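Local structure of uncharacterized DUF364 family protein (Pyrococcus horikoshii, 3NPG) at residues S66-A74 / L84-V92. The protein is of unknown function, though its family assignment suggests a part in heavy-metal chelation. Residues are numbered along the deposited sequence; the frame is centred on the assembly and turned at random.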
loop_
_atom_site.group_PDB
_atom_site.type_symbol
_atom_site.label_atom_id
_atom_site.label_comp_id
_atom_site.label_asym_id
_atom_site.label_seq_id
_atom_site.Cartn_x
_atom_site.Cartn_y
_atom_site.Cartn_z
ATOM N N SER A 66 1.204 23.972 22.391
ATOM C CA SER A 66 0.238 25.022 22.709
ATOM C C SER A 66 -0.760 25.136 21.565
ATOM O O SER A 66 -0.511 24.604 20.481
ATOM C CB SER A 66 0.942 26.358 22.935
ATOM O OG SER A 66 1.318 26.969 21.711
ATOM N N LEU A 67 -1.890 25.807 21.799
ATOM C CA LEU A 67 -2.922 25.954 20.777
ATOM C C LEU A 67 -2.418 26.766 19.566
ATOM O O LEU A 67 -2.614 26.346 18.427
ATOM C CB LEU A 67 -4.187 26.584 21.382
ATOM C CG LEU A 67 -5.415 26.666 20.481
ATOM C CD1 LEU A 67 -5.740 25.312 19.854
ATOM C CD2 LEU A 67 -6.593 27.169 21.243
ATOM N N LEU A 68 -1.709 27.888 19.818
ATOM C CA LEU A 68 -1.170 28.732 18.742
ATOM C C LEU A 68 -0.051 28.027 17.959
ATOM O O LEU A 68 0.045 28.199 16.744
ATOM C CB LEU A 68 -0.679 30.082 19.301
ATOM C CG LEU A 68 -1.776 31.030 19.818
ATOM C CD1 LEU A 68 -1.183 32.149 20.642
ATOM C CD2 LEU A 68 -2.605 31.590 18.670
ATOM N N GLU A 69 0.780 27.209 18.657
ATOM C CA GLU A 69 1.868 26.437 18.030
ATOM C C GLU A 69 1.293 25.368 17.096
ATOM O O GLU A 69 1.787 25.198 15.978
ATOM C CB GLU A 69 2.766 25.788 19.111
ATOM C CG GLU A 69 3.969 25.024 18.563
ATOM C CD GLU A 69 5.139 25.878 18.105
ATOM O OE1 GLU A 69 5.325 26.984 18.662
ATOM O OE2 GLU A 69 5.915 25.403 17.244
ATOM N N PHE A 70 0.217 24.675 17.540
ATOM C CA PHE A 70 -0.454 23.650 16.734
ATOM C C PHE A 70 -1.034 24.246 15.465
ATOM O O PHE A 70 -0.753 23.746 14.377
ATOM C CB PHE A 70 -1.562 22.946 17.549
ATOM C CG PHE A 70 -1.090 21.871 18.514
ATOM C CD1 PHE A 70 0.252 21.505 18.575
ATOM C CD2 PHE A 70 -1.993 21.201 19.331
ATOM C CE1 PHE A 70 0.682 20.514 19.456
ATOM C CE2 PHE A 70 -1.561 20.208 20.210
ATOM C CZ PHE A 70 -0.226 19.870 20.269
ATOM N N ILE A 71 -1.799 25.365 15.593
ATOM C CA ILE A 71 -2.443 26.041 14.451
ATOM C C ILE A 71 -1.415 26.573 13.441
ATOM O O ILE A 71 -1.651 26.495 12.237
ATOM C CB ILE A 71 -3.441 27.154 14.927
ATOM C CG1 ILE A 71 -4.503 26.572 15.894
ATOM C CG2 ILE A 71 -4.115 27.844 13.727
ATOM C CD1 ILE A 71 -5.296 27.617 16.670
ATOM N N ASP A 72 -0.269 27.085 13.927
ATOM C CA ASP A 72 0.782 27.602 13.044
ATOM C C ASP A 72 1.364 26.489 12.154
ATOM O O ASP A 72 1.778 26.757 11.026
ATOM C CB ASP A 72 1.896 28.275 13.864
ATOM C CG ASP A 72 2.976 28.918 13.013
ATOM O OD1 ASP A 72 2.625 29.685 12.090
ATOM O OD2 ASP A 72 4.171 28.653 13.272
ATOM N N LYS A 73 1.350 25.236 12.651
ATOM C CA LYS A 73 1.898 24.083 11.933
ATOM C C LYS A 73 0.848 23.381 11.039
ATOM O O LYS A 73 1.074 22.252 10.608
ATOM C CB LYS A 73 2.521 23.078 12.926
ATOM C CG LYS A 73 3.686 23.651 13.747
ATOM C CD LYS A 73 4.965 23.742 12.940
ATOM C CE LYS A 73 6.080 24.368 13.724
ATOM N NZ LYS A 73 6.481 23.526 14.878
ATOM N N ALA A 74 -0.279 24.062 10.738
ATOM C CA ALA A 74 -1.329 23.494 9.888
ATOM C C ALA A 74 -0.892 23.413 8.428
ATOM O O ALA A 74 -1.311 22.503 7.720
ATOM C CB ALA A 74 -2.597 24.313 10.005
ATOM N N LEU A 84 -2.469 17.621 13.474
ATOM C CA LEU A 84 -2.601 18.238 14.808
ATOM C C LEU A 84 -3.044 19.711 14.695
ATOM O O LEU A 84 -3.801 20.197 15.542
ATOM C CB LEU A 84 -1.280 18.134 15.591
ATOM C CG LEU A 84 -1.011 16.789 16.280
ATOM C CD1 LEU A 84 0.473 16.597 16.546
ATOM C CD2 LEU A 84 -1.804 16.663 17.580
ATOM N N GLY A 85 -2.591 20.386 13.627
ATOM C CA GLY A 85 -2.955 21.772 13.344
ATOM C C GLY A 85 -4.405 21.934 12.923
ATOM O O GLY A 85 -5.100 22.821 13.421
ATOM N N VAL A 86 -4.870 21.069 12.001
ATOM C CA VAL A 86 -6.268 21.064 11.544
ATOM C C VAL A 86 -7.216 20.682 12.704
ATOM O O VAL A 86 -8.248 21.328 12.885
ATOM C CB VAL A 86 -6.461 20.150 10.304
ATOM C CG1 VAL A 86 -7.938 19.964 9.975
ATOM C CG2 VAL A 86 -5.704 20.702 9.098
ATOM N N ALA A 87 -6.821 19.682 13.534
ATOM C CA ALA A 87 -7.601 19.288 14.721
ATOM C C ALA A 87 -7.714 20.455 15.705
ATOM O O ALA A 87 -8.759 20.635 16.324
ATOM C CB ALA A 87 -6.959 18.089 15.401
ATOM N N ALA A 88 -6.649 21.281 15.804
ATOM C CA ALA A 88 -6.634 22.471 16.661
ATOM C C ALA A 88 -7.510 23.583 16.078
ATOM O O ALA A 88 -8.196 24.271 16.832
ATOM C CB ALA A 88 -5.211 22.966 16.848
ATOM N N ILE A 89 -7.489 23.762 14.729
ATOM C CA ILE A 89 -8.354 24.747 14.050
ATOM C C ILE A 89 -9.822 24.368 14.270
ATOM O O ILE A 89 -10.644 25.232 14.578
ATOM C CB ILE A 89 -8.006 24.863 12.524
ATOM C CG1 ILE A 89 -6.608 25.469 12.319
ATOM C CG2 ILE A 89 -9.080 25.680 11.766
ATOM C CD1 ILE A 89 -6.086 25.370 10.907
ATOM N N ASN A 90 -10.132 23.057 14.174
ATOM C CA ASN A 90 -11.474 22.536 14.414
ATOM C C ASN A 90 -11.887 22.706 15.877
ATOM O O ASN A 90 -13.047 23.003 16.151
ATOM C CB ASN A 90 -11.561 21.071 13.997
ATOM C CG ASN A 90 -11.421 20.856 12.508
ATOM O OD1 ASN A 90 -11.659 21.755 11.694
ATOM N ND2 ASN A 90 -11.062 19.649 12.117
ATOM N N ALA A 91 -10.928 22.540 16.819
ATOM C CA ALA A 91 -11.186 22.720 18.250
ATOM C C ALA A 91 -11.633 24.146 18.539
ATOM O O ALA A 91 -12.663 24.349 19.189
ATOM C CB ALA A 91 -9.937 22.389 19.050
ATOM N N VAL A 92 -10.890 25.144 17.991
ATOM C CA VAL A 92 -11.217 26.570 18.132
ATOM C C VAL A 92 -12.575 26.860 17.469
ATOM O O VAL A 92 -13.401 27.577 18.037
ATOM C CB VAL A 92 -10.082 27.467 17.541
ATOM C CG1 VAL A 92 -10.488 28.938 17.529
ATOM C CG2 VAL A 92 -8.778 27.271 18.307
#
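Helix 67-72 meets the 84-92 part of helix 79-96 through Phe70, Ile71 and Gly85, with the segment axes approaching to 7.4 Å and their N-to-C directions 122° apart. The backbones come nearest at Ala74 and Gly85, whose CA atoms lie 4.2 Å apart; Gly85, having no side chain, leaves its CA facing Phe70 O and Ala74, consistent with the close backbone approach. One turn on, the methyl of Ala88 occupies the crossing; its CB is 3.7 Å from Phe70 CB and also touches Ile71 CG1 and Leu67 CD1. The same methyl sits at the edge of the Phe70 ring, near its plane, while the ring also meets Phe26 edge-to-face.

The two branches of Ile71 part: with CG1 beside the backbone N (chi1 -56°), the CG1-CD1 arm runs past Ala88 and CD1 reaches Val92 CG2 at 3.9 Å, whereas CG2 packs on Ile89 CG1 at 3.7 Å. Val92 CG2 is shared, since Leu67 CD2 also lies 3.7 Å from it. At the other end, Ile89 CD1 touches Ala74 CB at 3.8 Å. The side-chain contacts across the pair are apolar; within 66-74, Ser66 OG caps Glu69 N at 3.1 Å and Lys73 bridges to Glu69, while Asp72 pairs with Lys11.

Helix 6-17 borders the Ile71 and Val92 side, strand 32-38 touches Leu67 and Leu84, and Leu232 of a second subunit packs on Phe70 and Leu84. This is small-residue helix-helix packing, with Gly85 and Ala88 at the close approach, in the buried core beside the three-stranded antiparallel sheet of the N-terminal part of this DUF364 protein.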